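Local coordinates for Cif (Cell cycle inhibiting factor) (Escherichia coli, PDB 3EFY), which deamidates a glutamine side chain of the host protein NEDD8, which shuts down cullin-RING ubiquitin ligases and blocks the host cell cycle, at residues N126-E131 against E149-Q154; V12-I17 against V56-D61; Y68-P73 against D114-Y119. All blocks are in the same frame, centred on the assembly; numbering follows the deposited sequence.

How the interactions relate
Interaction 2 comes first along the chain. It closes the loop between helix 10-22 and strand 54-61, a gap of 38 residues that includes helix 39-47. Interaction 3 follows, and joins the next strand, 66-72, to helix 113-124 across 40 residues. Interaction 1 is last and closes a short loop of 17 residues round helix 130-137. The three lie in series, and none encloses or crosses another. Interactions 2 and 3 touch: strands 54-61 and 66-72 are sheet neighbours, and Asp61 of interaction 2 meets both tyrosines of interaction 3. Interaction 1 stands apart at the surface, about 18 Å from interaction 3, centre to centre.

Interaction 1 of 3, residues N126-E131 against E149-Q154; sequences NKTDLE and ENIQYQ
Asn126 lies flat on one face of the Tyr153 ring. Its CB sits over the ring centre, 3.4 Å from the centroid, in a CH-pi contact. CG lies nearest ring atom CD2 of Tyr153, at 3.4 Å. OD1 of Asn126 reaches back to the root of the tyrosine, 3.3 Å from Tyr153 CB. ND2 comes nearest CD2 of Tyr153, at 3.7 Å. The amide and ring planes are only 7° apart, a true stack. CG of Asn126 is anti to its own N (chi1 -160°), which carries the amide from over the ring centre to the CB end of the tyrosine. No hydrogen bond joins the two segments. Further along, the methyl CG2 of Thr128 meets the terminal methyl CD1 of Ile151 at 3.3 Å, a tight carbon contact.

Asn126 has positive phi and is the C-prime residue of a Schellman motif that ends helix 113-124. Tyr153 OH hydrogen-bonds to Ser124 O at the end of the same helix. Asp129 then N-caps helix 130-137. The contact therefore lays the loop that precedes strand 159-166 against the turn between helices 113-124 and 130-137.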
ATOM      1  N   ASN A 126     -30.890   0.651  17.756  1.00 39.81           N
ATOM      2  CA  ASN A 126     -30.975   2.034  18.242  1.00 42.30           C
ATOM      3  C   ASN A 126     -30.926   2.158  19.761  1.00 42.90           C
ATOM      4  O   ASN A 126     -31.577   3.037  20.331  1.00 43.66           O
ATOM      5  CB  ASN A 126     -32.233   2.731  17.684  1.00 42.81           C
ATOM      6  CG  ASN A 126     -32.149   4.274  17.730  1.00 46.36           C
ATOM      7  OD1 ASN A 126     -31.061   4.882  17.621  1.00 50.80           O
ATOM      8  ND2 ASN A 126     -33.315   4.916  17.883  1.00 48.31           N
ATOM      9  N   LYS A 127     -30.153   1.304  20.426  1.00 43.53           N
ATOM     10  CA  LYS A 127     -30.008   1.404  21.863  1.00 45.00           C
ATOM     11  C   LYS A 127     -28.632   1.988  22.137  1.00 45.28           C
ATOM     12  O   LYS A 127     -27.685   1.258  22.417  1.00 46.68           O
ATOM     13  CB  LYS A 127     -30.206   0.049  22.539  1.00 45.42           C
ATOM     14  CG  LYS A 127     -31.476  -0.667  22.102  1.00 48.03           C
ATOM     15  CD  LYS A 127     -31.809  -1.880  22.975  1.00 51.36           C
ATOM     16  CE  LYS A 127     -32.612  -2.951  22.226  1.00 52.98           C
ATOM     17  NZ  LYS A 127     -34.060  -2.599  21.959  1.00 56.55           N
ATOM     18  N   THR A 128     -28.512   3.312  22.010  1.00 44.97           N
ATOM     19  CA  THR A 128     -27.226   3.969  22.208  1.00 44.39           C
ATOM     20  C   THR A 128     -26.821   3.802  23.661  1.00 42.68           C
ATOM     21  O   THR A 128     -27.648   3.870  24.562  1.00 43.03           O
ATOM     22  CB  THR A 128     -27.253   5.468  21.842  1.00 44.99           C
ATOM     23  OG1 THR A 128     -28.166   6.141  22.709  1.00 48.65           O
ATOM     24  CG2 THR A 128     -27.680   5.676  20.390  1.00 45.27           C
ATOM     25  N   ASP A 129     -25.553   3.515  23.875  1.00 39.67           N
ATOM     26  CA  ASP A 129     -24.999   3.454  25.191  1.00 38.30           C
ATOM     27  C   ASP A 129     -23.715   4.278  25.107  1.00 36.68           C
ATOM     28  O   ASP A 129     -22.725   3.804  24.585  1.00 33.76           O
ATOM     29  CB  ASP A 129     -24.753   1.988  25.534  1.00 39.09           C
ATOM     30  CG  ASP A 129     -24.119   1.783  26.883  1.00 41.17           C
ATOM     31  OD1 ASP A 129     -23.566   2.745  27.457  1.00 38.04           O
ATOM     32  OD2 ASP A 129     -24.150   0.614  27.355  1.00 45.29           O
ATOM     33  N   LEU A 130     -23.742   5.513  25.589  1.00 34.54           N
ATOM     34  CA  LEU A 130     -22.585   6.384  25.423  1.00 33.70           C
ATOM     35  C   LEU A 130     -21.346   5.898  26.162  1.00 31.08           C
ATOM     36  O   LEU A 130     -20.213   6.105  25.692  1.00 29.50           O
ATOM     37  CB  LEU A 130     -22.898   7.830  25.828  1.00 35.02           C
ATOM     38  CG  LEU A 130     -23.724   8.698  24.886  1.00 38.53           C
ATOM     39  CD1 LEU A 130     -23.919  10.067  25.549  1.00 39.44           C
ATOM     40  CD2 LEU A 130     -23.076   8.851  23.487  1.00 40.00           C
ATOM     41  N   GLU A 131     -21.527   5.235  27.310  1.00 28.71           N
ATOM     42  CA  GLU A 131     -20.393   4.690  28.005  1.00 29.50           C
ATOM     43  C   GLU A 131     -19.762   3.586  27.152  1.00 27.88           C
ATOM     44  O   GLU A 131     -18.554   3.502  27.093  1.00 27.13           O
ATOM     45  CB  GLU A 131     -20.756   4.161  29.399  1.00 31.13           C
ATOM     46  CG  GLU A 131     -21.233   5.256  30.373  1.00 37.52           C
ATOM     47  CD  GLU A 131     -20.134   6.173  30.909  1.00 45.49           C
ATOM     48  OE1 GLU A 131     -18.938   6.013  30.553  1.00 50.47           O
ATOM     49  OE2 GLU A 131     -20.481   7.088  31.705  1.00 51.13           O
ATOM     50  N   GLU A 149     -25.919  13.680  19.710  1.00 31.68           N
ATOM     51  CA  GLU A 149     -26.662  14.352  18.645  1.00 32.31           C
ATOM     52  C   GLU A 149     -26.298  13.934  17.221  1.00 31.33           C
ATOM     53  O   GLU A 149     -27.105  14.049  16.297  1.00 31.30           O
ATOM     54  CB  GLU A 149     -26.533  15.917  18.785  1.00 32.71           C
ATOM     55  CG  GLU A 149     -25.111  16.585  18.723  1.00 33.58           C
ATOM     56  CD  GLU A 149     -24.432  16.770  20.093  1.00 35.06           C
ATOM     57  OE1 GLU A 149     -24.697  15.930  20.984  1.00 38.19           O
ATOM     58  OE2 GLU A 149     -23.668  17.805  20.300  1.00 39.04           O
ATOM     59  N   ASN A 150     -25.068  13.489  17.020  1.00 28.95           N
ATOM     60  CA  ASN A 150     -24.617  13.155  15.695  1.00 29.18           C
ATOM     61  C   ASN A 150     -24.798  11.672  15.300  1.00 28.67           C
ATOM     62  O   ASN A 150     -24.466  11.317  14.181  1.00 29.29           O
ATOM     63  CB  ASN A 150     -23.189  13.610  15.512  1.00 28.79           C
ATOM     64  CG  ASN A 150     -23.076  15.122  15.614  1.00 30.39           C
ATOM     65  OD1 ASN A 150     -24.024  15.832  15.226  1.00 31.78           O
ATOM     66  ND2 ASN A 150     -21.967  15.611  16.142  1.00 29.87           N
ATOM     67  N   ILE A 151     -25.389  10.879  16.166  1.00 29.26           N
ATOM     68  CA  ILE A 151     -25.825   9.529  15.768  1.00 30.58           C
ATOM     69  C   ILE A 151     -26.840   9.647  14.623  1.00 33.28           C
ATOM     70  O   ILE A 151     -27.759  10.509  14.655  1.00 32.54           O
ATOM     71  CB  ILE A 151     -26.364   8.726  16.959  1.00 30.38           C
ATOM     72  CG1 ILE A 151     -25.262   8.500  17.985  1.00 32.25           C
ATOM     73  CG2 ILE A 151     -26.951   7.365  16.486  1.00 30.48           C
ATOM     74  CD1 ILE A 151     -25.722   8.089  19.335  1.00 39.69           C
ATOM     75  N   GLN A 152     -26.655   8.847  13.580  1.00 35.08           N
ATOM     76  CA  GLN A 152     -27.534   8.832  12.413  1.00 38.42           C
ATOM     77  C   GLN A 152     -28.155   7.451  12.289  1.00 39.95           C
ATOM     78  O   GLN A 152     -27.903   6.774  11.321  1.00 40.16           O
ATOM     79  CB  GLN A 152     -26.803   9.101  11.094  1.00 39.81           C
ATOM     80  CG  GLN A 152     -25.572   9.974  11.122  1.00 44.25           C
ATOM     81  CD  GLN A 152     -25.832  11.434  10.792  1.00 48.90           C
ATOM     82  OE1 GLN A 152     -25.327  12.331  11.477  1.00 53.68           O
ATOM     83  NE2 GLN A 152     -26.593  11.683   9.732  1.00 50.15           N
ATOM     84  N   TYR A 153     -28.970   7.047  13.249  1.00 42.70           N
ATOM     85  CA  TYR A 153     -29.667   5.771  13.143  1.00 44.86           C
ATOM     86  C   TYR A 153     -30.657   5.765  11.961  1.00 46.57           C
ATOM     87  O   TYR A 153     -31.454   6.693  11.785  1.00 45.70           O
ATOM     88  CB  TYR A 153     -30.377   5.425  14.455  1.00 45.48           C
ATOM     89  CG  TYR A 153     -31.126   4.116  14.412  1.00 47.51           C
ATOM     90  CD1 TYR A 153     -30.440   2.901  14.376  1.00 49.11           C
ATOM     91  CD2 TYR A 153     -32.521   4.085  14.397  1.00 49.28           C
ATOM     92  CE1 TYR A 153     -31.117   1.694  14.325  1.00 49.84           C
ATOM     93  CE2 TYR A 153     -33.215   2.872  14.361  1.00 50.59           C
ATOM     94  CZ  TYR A 153     -32.508   1.680  14.318  1.00 51.76           C
ATOM     95  OH  TYR A 153     -33.186   0.476  14.278  1.00 51.54           O
ATOM     96  N   GLN A 154     -30.568   4.720  11.140  1.00 48.58           N
ATOM     97  CA  GLN A 154     -31.565   4.425  10.098  1.00 50.47           C
ATOM     98  C   GLN A 154     -32.272   3.099  10.468  1.00 51.74           C
ATOM     99  O   GLN A 154     -31.750   2.317  11.270  1.00 52.35           O
ATOM    100  CB  GLN A 154     -30.911   4.418   8.694  1.00 50.56           C
ATOM    101  CG  GLN A 154     -29.436   3.873   8.586  1.00 53.15           C
ATOM    102  CD  GLN A 154     -28.304   4.923   8.914  1.00 55.67           C
ATOM    103  OE1 GLN A 154     -28.420   6.117   8.572  1.00 59.79           O
ATOM    104  NE2 GLN A 154     -27.207   4.460   9.556  1.00 50.18           N
TER

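Interaction 2 of 3, residues V12-I17 against V56-D61; sequences VTANAI and VLRVND
Arg58 grips the amide oxygen of Asn15 side-on with two nitrogens. NE donates to Asn15 OD1 at 2.8 Å, and NH2 donates to the same OD1 at 3.0 Å. The bonds differ in direction. NE approaches nearly along the C=O axis, with a C=O...N angle of 171°. NH2 comes from above the carbonyl plane. Neither bond is straight, because one oxygen serves two N-H groups of the same guanidinium. The amide and guanidinium planes are turned 42° against each other. Two bonds to one atom limit the rotation of the guanidinium and fix which end of the amide faces the strand.

The reach comes from the arginine. Its CG is anti to the backbone N (chi1 -171°), and the chain stays extended from CG to NE. This reach carries the guanidinium across to helix 10-22. Arg58 belongs to strand 54-61 of the central antiparallel sheet, on which that helix packs. The family belongs to the papain-like CA peptidase clan. This chain is the C-terminal part of Cif and holds the probable active-site residues. The helix opens with Cys10, very probably the active-site cysteine, and the side chain of Ala14 is about 6 Å from it.

Packing closes round the polar pair. Ala14 CB lies over one face of the guanidinium, 3.9 Å from Arg58 NE. Asn60 CB, from the strand itself, stands at the guanidinium edge. Phe31 touches both Asn15 and Arg58, while Tyr29 and Met18 also pack on Arg58. Earlier on the strand, Val56 packs on Met18, Phe21 and Leu22 of the helix. On the helix surface, Val12 packs on Ile177, and Ala16 on Leu181, of the second subunit.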
ATOM      1  N   VAL A  12     -10.560   6.178   4.448  1.00 19.96           N
ATOM      2  CA  VAL A  12      -9.270   6.081   3.793  1.00 20.98           C
ATOM      3  C   VAL A  12      -8.266   5.311   4.668  1.00 20.23           C
ATOM      4  O   VAL A  12      -7.579   4.404   4.168  1.00 20.44           O
ATOM      5  CB  VAL A  12      -8.778   7.468   3.397  1.00 21.46           C
ATOM      6  CG1 VAL A  12      -7.368   7.424   2.975  1.00 21.83           C
ATOM      7  CG2 VAL A  12      -9.684   7.998   2.258  1.00 25.78           C
ATOM      8  N   THR A  13      -8.224   5.618   5.958  1.00 20.04           N
ATOM      9  CA  THR A  13      -7.391   4.870   6.896  1.00 19.94           C
ATOM     10  C   THR A  13      -7.777   3.406   6.919  1.00 18.40           C
ATOM     11  O   THR A  13      -6.903   2.532   6.794  1.00 18.55           O
ATOM     12  CB  THR A  13      -7.514   5.472   8.291  1.00 19.31           C
ATOM     13  OG1 THR A  13      -6.966   6.809   8.238  1.00 21.71           O
ATOM     14  CG2 THR A  13      -6.739   4.649   9.313  1.00 21.09           C
ATOM     15  N   ALA A  14      -9.055   3.149   7.043  1.00 17.32           N
ATOM     16  CA  ALA A  14      -9.543   1.750   7.062  1.00 18.25           C
ATOM     17  C   ALA A  14      -9.133   0.990   5.815  1.00 17.89           C
ATOM     18  O   ALA A  14      -8.673  -0.165   5.882  1.00 17.68           O
ATOM     19  CB  ALA A  14     -11.046   1.700   7.226  1.00 19.13           C
ATOM     20  N   ASN A  15      -9.356   1.595   4.639  1.00 17.18           N
ATOM     21  CA  ASN A  15      -9.017   0.898   3.407  1.00 17.80           C
ATOM     22  C   ASN A  15      -7.527   0.596   3.286  1.00 19.36           C
ATOM     23  O   ASN A  15      -7.124  -0.459   2.809  1.00 19.34           O
ATOM     24  CB  ASN A  15      -9.433   1.758   2.214  1.00 18.63           C
ATOM     25  CG  ASN A  15     -10.911   1.944   2.092  1.00 19.23           C
ATOM     26  OD1 ASN A  15     -11.716   1.275   2.744  1.00 21.37           O
ATOM     27  ND2 ASN A  15     -11.307   2.848   1.159  1.00 20.81           N
ATOM     28  N   ALA A  16      -6.680   1.527   3.752  1.00 18.28           N
ATOM     29  CA  ALA A  16      -5.258   1.362   3.706  1.00 18.87           C
ATOM     30  C   ALA A  16      -4.783   0.233   4.642  1.00 19.14           C
ATOM     31  O   ALA A  16      -3.857  -0.482   4.322  1.00 19.20           O
ATOM     32  CB  ALA A  16      -4.579   2.665   4.050  1.00 19.78           C
ATOM     33  N   ILE A  17      -5.405   0.134   5.791  1.00 18.37           N
ATOM     34  CA  ILE A  17      -5.133  -0.936   6.733  1.00 17.99           C
ATOM     35  C   ILE A  17      -5.515  -2.296   6.145  1.00 18.41           C
ATOM     36  O   ILE A  17      -4.726  -3.269   6.240  1.00 18.74           O
ATOM     37  CB  ILE A  17      -5.810  -0.717   8.076  1.00 17.67           C
ATOM     38  CG1 ILE A  17      -5.276   0.533   8.773  1.00 18.78           C
ATOM     39  CG2 ILE A  17      -5.580  -1.957   8.975  1.00 18.13           C
ATOM     40  CD1 ILE A  17      -6.134   0.980   9.902  1.00 20.22           C
ATOM     41  N   VAL A  56      -9.446 -10.203   9.453  1.00 18.97           N
ATOM     42  CA  VAL A  56      -9.628  -8.750   9.587  1.00 18.85           C
ATOM     43  C   VAL A  56     -11.022  -8.376   9.102  1.00 18.91           C
ATOM     44  O   VAL A  56     -11.484  -8.872   8.054  1.00 17.51           O
ATOM     45  CB  VAL A  56      -8.481  -8.021   8.855  1.00 20.19           C
ATOM     46  CG1 VAL A  56      -8.342  -8.342   7.340  1.00 20.07           C
ATOM     47  CG2 VAL A  56      -8.585  -6.587   9.109  1.00 23.75           C
ATOM     48  N   LEU A  57     -11.685  -7.520   9.863  1.00 17.66           N
ATOM     49  CA  LEU A  57     -13.027  -7.080   9.639  1.00 17.24           C
ATOM     50  C   LEU A  57     -13.051  -5.579   9.426  1.00 18.33           C
ATOM     51  O   LEU A  57     -12.665  -4.795  10.342  1.00 18.41           O
ATOM     52  CB  LEU A  57     -13.901  -7.445  10.828  1.00 17.09           C
ATOM     53  CG  LEU A  57     -15.349  -7.047  10.837  1.00 18.63           C
ATOM     54  CD1 LEU A  57     -16.173  -7.889   9.819  1.00 19.19           C
ATOM     55  CD2 LEU A  57     -15.938  -7.260  12.255  1.00 21.25           C
ATOM     56  N   ARG A  58     -13.497  -5.167   8.222  1.00 17.19           N
ATOM     57  CA  ARG A  58     -13.700  -3.730   7.965  1.00 16.22           C
ATOM     58  C   ARG A  58     -15.136  -3.368   8.278  1.00 16.35           C
ATOM     59  O   ARG A  58     -16.061  -4.011   7.784  1.00 17.80           O
ATOM     60  CB  ARG A  58     -13.390  -3.364   6.509  1.00 16.33           C
ATOM     61  CG  ARG A  58     -13.389  -1.850   6.313  1.00 16.60           C
ATOM     62  CD  ARG A  58     -13.474  -1.532   4.845  1.00 17.32           C
ATOM     63  NE  ARG A  58     -13.320  -0.102   4.557  1.00 18.84           N
ATOM     64  CZ  ARG A  58     -14.223   0.843   4.816  1.00 19.05           C
ATOM     65  NH1 ARG A  58     -15.366   0.555   5.410  1.00 19.09           N
ATOM     66  NH2 ARG A  58     -13.961   2.110   4.489  1.00 19.57           N
ATOM     67  N   VAL A  59     -15.336  -2.392   9.165  1.00 16.30           N
ATOM     68  CA  VAL A  59     -16.633  -1.954   9.583  1.00 16.57           C
ATOM     69  C   VAL A  59     -16.997  -0.581   9.035  1.00 17.65           C
ATOM     70  O   VAL A  59     -16.284   0.385   9.263  1.00 18.46           O
ATOM     71  CB  VAL A  59     -16.727  -1.821  11.134  1.00 17.07           C
ATOM     72  CG1 VAL A  59     -18.168  -1.521  11.550  1.00 16.30           C
ATOM     73  CG2 VAL A  59     -16.172  -3.133  11.807  1.00 17.05           C
ATOM     74  N   ASN A  60     -18.126  -0.525   8.353  1.00 18.99           N
ATOM     75  CA  ASN A  60     -18.730   0.747   7.883  1.00 19.52           C
ATOM     76  C   ASN A  60     -19.943   0.940   8.783  1.00 20.26           C
ATOM     77  O   ASN A  60     -20.963   0.251   8.655  1.00 20.28           O
ATOM     78  CB  ASN A  60     -19.097   0.598   6.394  1.00 19.82           C
ATOM     79  CG  ASN A  60     -18.819   1.812   5.569  1.00 25.82           C
ATOM     80  OD1 ASN A  60     -19.699   2.159   4.734  1.00 38.51           O
ATOM     81  ND2 ASN A  60     -17.635   2.445   5.669  1.00 21.65           N
ATOM     82  N   ASP A  61     -19.771   1.784   9.804  1.00 20.04           N
ATOM     83  CA  ASP A  61     -20.753   1.994  10.839  1.00 20.79           C
ATOM     84  C   ASP A  61     -21.548   3.263  10.532  1.00 22.57           C
ATOM     85  O   ASP A  61     -21.130   4.352  10.850  1.00 22.40           O
ATOM     86  CB  ASP A  61     -19.995   2.069  12.177  1.00 19.91           C
ATOM     87  CG  ASP A  61     -20.861   2.140  13.407  1.00 22.68           C
ATOM     88  OD1 ASP A  61     -22.032   2.551  13.339  1.00 21.63           O
ATOM     89  OD2 ASP A  61     -20.295   1.788  14.498  1.00 21.77           O
TER

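Interaction 3 of 3, residues Y68-P73 against D114-Y119; sequences YIVDIP and DDICNY
Two tyrosine rings meet through a hydroxyl at an edge. Tyr68 OH lies near the plane of the Tyr119 ring, 3.4 Å from Tyr119 CE2. Ile116 CD1 approaches the Tyr68 ring obliquely, 4.4 Å from its CE1. This is helix-on-sheet packing in a papain-like (clan CA) alpha+beta fold, whose sheet is antiparallel. Strand 66-72 lies within the sheet, and helix 113-124 covers it on one side. Phe137 meets both tyrosine rings edge-to-face. The Tyr68 ring also meets that of His66, very probably an active-site residue, with the planes at about 40°.

The axes of strand 68-72 and of the helical segment 114-119 come within 11.2 Å, with 142° between their N-to-C directions, so strand and helix run roughly antiparallel. Val70 CG2 meets Ile116 CG1 at 4.4 Å.

With CG between its own N and carbonyl carbon (chi1 46°), Tyr68 brings its hydroxyl to the edge of the Tyr119 ring. All four touching residues are buried. The two hydroxyls share one acceptor: Tyr68 OH and Tyr119 OH each hydrogen-bond to Asp61 OD2.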
ATOM      1  N   TYR A  68     -13.818   1.629  10.611  1.00 16.74           N
ATOM      2  CA  TYR A  68     -12.723   1.176  11.461  1.00 16.40           C
ATOM      3  C   TYR A  68     -12.464  -0.317  11.217  1.00 16.94           C
ATOM      4  O   TYR A  68     -13.262  -0.959  10.553  1.00 17.54           O
ATOM      5  CB  TYR A  68     -13.021   1.457  12.953  1.00 16.57           C
ATOM      6  CG  TYR A  68     -14.371   1.095  13.422  1.00 15.07           C
ATOM      7  CD1 TYR A  68     -14.646  -0.171  13.954  1.00 17.23           C
ATOM      8  CD2 TYR A  68     -15.482   1.962  13.310  1.00 17.75           C
ATOM      9  CE1 TYR A  68     -15.925  -0.501  14.408  1.00 17.52           C
ATOM     10  CE2 TYR A  68     -16.710   1.606  13.703  1.00 17.45           C
ATOM     11  CZ  TYR A  68     -16.977   0.368  14.248  1.00 16.17           C
ATOM     12  OH  TYR A  68     -18.258   0.071  14.675  1.00 19.00           O
ATOM     13  N   ILE A  69     -11.373  -0.823  11.775  1.00 16.19           N
ATOM     14  CA  ILE A  69     -10.909  -2.222  11.527  1.00 16.59           C
ATOM     15  C   ILE A  69     -10.943  -2.986  12.845  1.00 17.33           C
ATOM     16  O   ILE A  69     -10.478  -2.466  13.860  1.00 17.19           O
ATOM     17  CB  ILE A  69      -9.513  -2.236  10.997  1.00 16.50           C
ATOM     18  CG1 ILE A  69      -9.337  -1.435   9.683  1.00 19.42           C
ATOM     19  CG2 ILE A  69      -9.064  -3.700  10.777  1.00 17.86           C
ATOM     20  CD1 ILE A  69     -10.288  -1.863   8.583  1.00 20.50           C
ATOM     21  N   VAL A  70     -11.435  -4.231  12.821  1.00 16.54           N
ATOM     22  CA  VAL A  70     -11.335  -5.158  13.955  1.00 16.95           C
ATOM     23  C   VAL A  70     -10.471  -6.323  13.482  1.00 17.26           C
ATOM     24  O   VAL A  70     -10.758  -6.950  12.446  1.00 18.45           O
ATOM     25  CB  VAL A  70     -12.664  -5.621  14.396  1.00 17.11           C
ATOM     26  CG1 VAL A  70     -12.514  -6.634  15.583  1.00 20.05           C
ATOM     27  CG2 VAL A  70     -13.535  -4.443  14.840  1.00 18.96           C
ATOM     28  N   ASP A  71      -9.365  -6.513  14.197  1.00 17.74           N
ATOM     29  CA  ASP A  71      -8.348  -7.540  13.892  1.00 18.08           C
ATOM     30  C   ASP A  71      -8.665  -8.677  14.890  1.00 19.10           C
ATOM     31  O   ASP A  71      -8.645  -8.447  16.127  1.00 19.24           O
ATOM     32  CB  ASP A  71      -6.968  -6.919  14.063  1.00 19.57           C
ATOM     33  CG  ASP A  71      -5.800  -7.905  13.914  1.00 17.74           C
ATOM     34  OD1 ASP A  71      -6.048  -9.111  13.699  1.00 19.38           O
ATOM     35  OD2 ASP A  71      -4.628  -7.451  13.992  1.00 20.99           O
ATOM     36  N   ILE A  72      -8.909  -9.886  14.349  1.00 19.59           N
ATOM     37  CA  ILE A  72      -9.241 -11.069  15.112  1.00 20.19           C
ATOM     38  C   ILE A  72      -8.123 -12.124  14.941  1.00 20.61           C
ATOM     39  O   ILE A  72      -8.163 -12.911  14.016  1.00 20.97           O
ATOM     40  CB  ILE A  72     -10.602 -11.644  14.740  1.00 20.25           C
ATOM     41  CG1 ILE A  72     -11.718 -10.586  14.814  1.00 21.17           C
ATOM     42  CG2 ILE A  72     -10.968 -12.840  15.668  1.00 21.42           C
ATOM     43  CD1 ILE A  72     -12.955 -10.971  14.060  1.00 22.47           C
ATOM     44  N   PRO A  73      -7.127 -12.122  15.838  1.00 22.47           N
ATOM     45  CA  PRO A  73      -6.071 -13.128  15.681  1.00 21.58           C
ATOM     46  C   PRO A  73      -6.577 -14.554  15.918  1.00 21.11           C
ATOM     47  O   PRO A  73      -7.691 -14.767  16.401  1.00 20.37           O
ATOM     48  CB  PRO A  73      -5.070 -12.755  16.763  1.00 22.58           C
ATOM     49  CG  PRO A  73      -5.284 -11.254  16.946  1.00 23.55           C
ATOM     50  CD  PRO A  73      -6.744 -11.109  16.855  1.00 23.27           C
ATOM     51  N   ASP A 114     -16.431 -10.184  21.815  1.00 24.63           N
ATOM     52  CA  ASP A 114     -17.811 -10.146  22.251  1.00 26.24           C
ATOM     53  C   ASP A 114     -18.297  -8.726  22.612  1.00 25.52           C
ATOM     54  O   ASP A 114     -19.473  -8.443  22.451  1.00 25.68           O
ATOM     55  CB  ASP A 114     -17.990 -10.995  23.505  1.00 27.52           C
ATOM     56  CG  ASP A 114     -17.989 -12.470  23.231  1.00 32.30           C
ATOM     57  OD1 ASP A 114     -18.147 -12.889  22.077  1.00 37.40           O
ATOM     58  OD2 ASP A 114     -17.831 -13.206  24.225  1.00 37.41           O
ATOM     59  N   ASP A 115     -17.395  -7.887  23.137  1.00 25.94           N
ATOM     60  CA  ASP A 115     -17.786  -6.529  23.555  1.00 25.52           C
ATOM     61  C   ASP A 115     -18.083  -5.655  22.319  1.00 25.04           C
ATOM     62  O   ASP A 115     -19.061  -4.871  22.327  1.00 25.24           O
ATOM     63  CB  ASP A 115     -16.735  -5.882  24.416  1.00 25.99           C
ATOM     64  CG  ASP A 115     -16.740  -6.425  25.859  1.00 29.18           C
ATOM     65  OD1 ASP A 115     -17.775  -6.980  26.278  1.00 31.25           O
ATOM     66  OD2 ASP A 115     -15.707  -6.272  26.534  1.00 31.62           O
ATOM     67  N   ILE A 116     -17.262  -5.779  21.283  1.00 24.41           N
ATOM     68  CA  ILE A 116     -17.519  -4.954  20.074  1.00 24.55           C
ATOM     69  C   ILE A 116     -18.766  -5.501  19.346  1.00 23.33           C
ATOM     70  O   ILE A 116     -19.567  -4.749  18.828  1.00 22.92           O
ATOM     71  CB  ILE A 116     -16.254  -4.766  19.164  1.00 26.15           C
ATOM     72  CG1 ILE A 116     -16.565  -3.827  17.989  1.00 29.91           C
ATOM     73  CG2 ILE A 116     -15.763  -6.086  18.632  1.00 26.63           C
ATOM     74  CD1 ILE A 116     -16.609  -2.404  18.330  1.00 30.47           C
ATOM     75  N   CYS A 117     -18.950  -6.822  19.342  1.00 23.95           N
ATOM     76  CA  CYS A 117     -20.149  -7.432  18.812  1.00 25.31           C
ATOM     77  C   CYS A 117     -21.443  -7.032  19.548  1.00 24.19           C
ATOM     78  O   CYS A 117     -22.496  -6.793  18.946  1.00 24.85           O
ATOM     79  CB  CYS A 117     -19.972  -8.952  18.720  1.00 25.96           C
ATOM     80  SG  CYS A 117     -18.780  -9.357  17.409  1.00 31.86           S
ATOM     81  N   ASN A 118     -21.366  -6.939  20.860  1.00 24.43           N
ATOM     82  CA  ASN A 118     -22.490  -6.461  21.636  1.00 24.49           C
ATOM     83  C   ASN A 118     -22.811  -5.033  21.221  1.00 23.04           C
ATOM     84  O   ASN A 118     -23.981  -4.684  21.050  1.00 23.46           O
ATOM     85  CB  ASN A 118     -22.177  -6.493  23.120  1.00 25.72           C
ATOM     86  CG  ASN A 118     -23.331  -5.924  23.974  1.00 31.12           C
ATOM     87  OD1 ASN A 118     -23.244  -4.813  24.517  1.00 35.58           O
ATOM     88  ND2 ASN A 118     -24.434  -6.675  24.060  1.00 36.19           N
ATOM     89  N   TYR A 119     -21.775  -4.224  21.015  1.00 21.88           N
ATOM     90  CA  TYR A 119     -21.979  -2.850  20.512  1.00 22.47           C
ATOM     91  C   TYR A 119     -22.739  -2.845  19.172  1.00 21.98           C
ATOM     92  O   TYR A 119     -23.715  -2.101  18.985  1.00 22.75           O
ATOM     93  CB  TYR A 119     -20.619  -2.041  20.438  1.00 21.35           C
ATOM     94  CG  TYR A 119     -20.721  -0.871  19.528  1.00 21.27           C
ATOM     95  CD1 TYR A 119     -21.397   0.279  19.920  1.00 21.92           C
ATOM     96  CD2 TYR A 119     -20.288  -0.960  18.197  1.00 21.77           C
ATOM     97  CE1 TYR A 119     -21.596   1.314  19.054  1.00 21.78           C
ATOM     98  CE2 TYR A 119     -20.457   0.087  17.324  1.00 20.21           C
ATOM     99  CZ  TYR A 119     -21.111   1.226  17.754  1.00 23.12           C
ATOM    100  OH  TYR A 119     -21.348   2.255  16.907  1.00 23.37           O
TER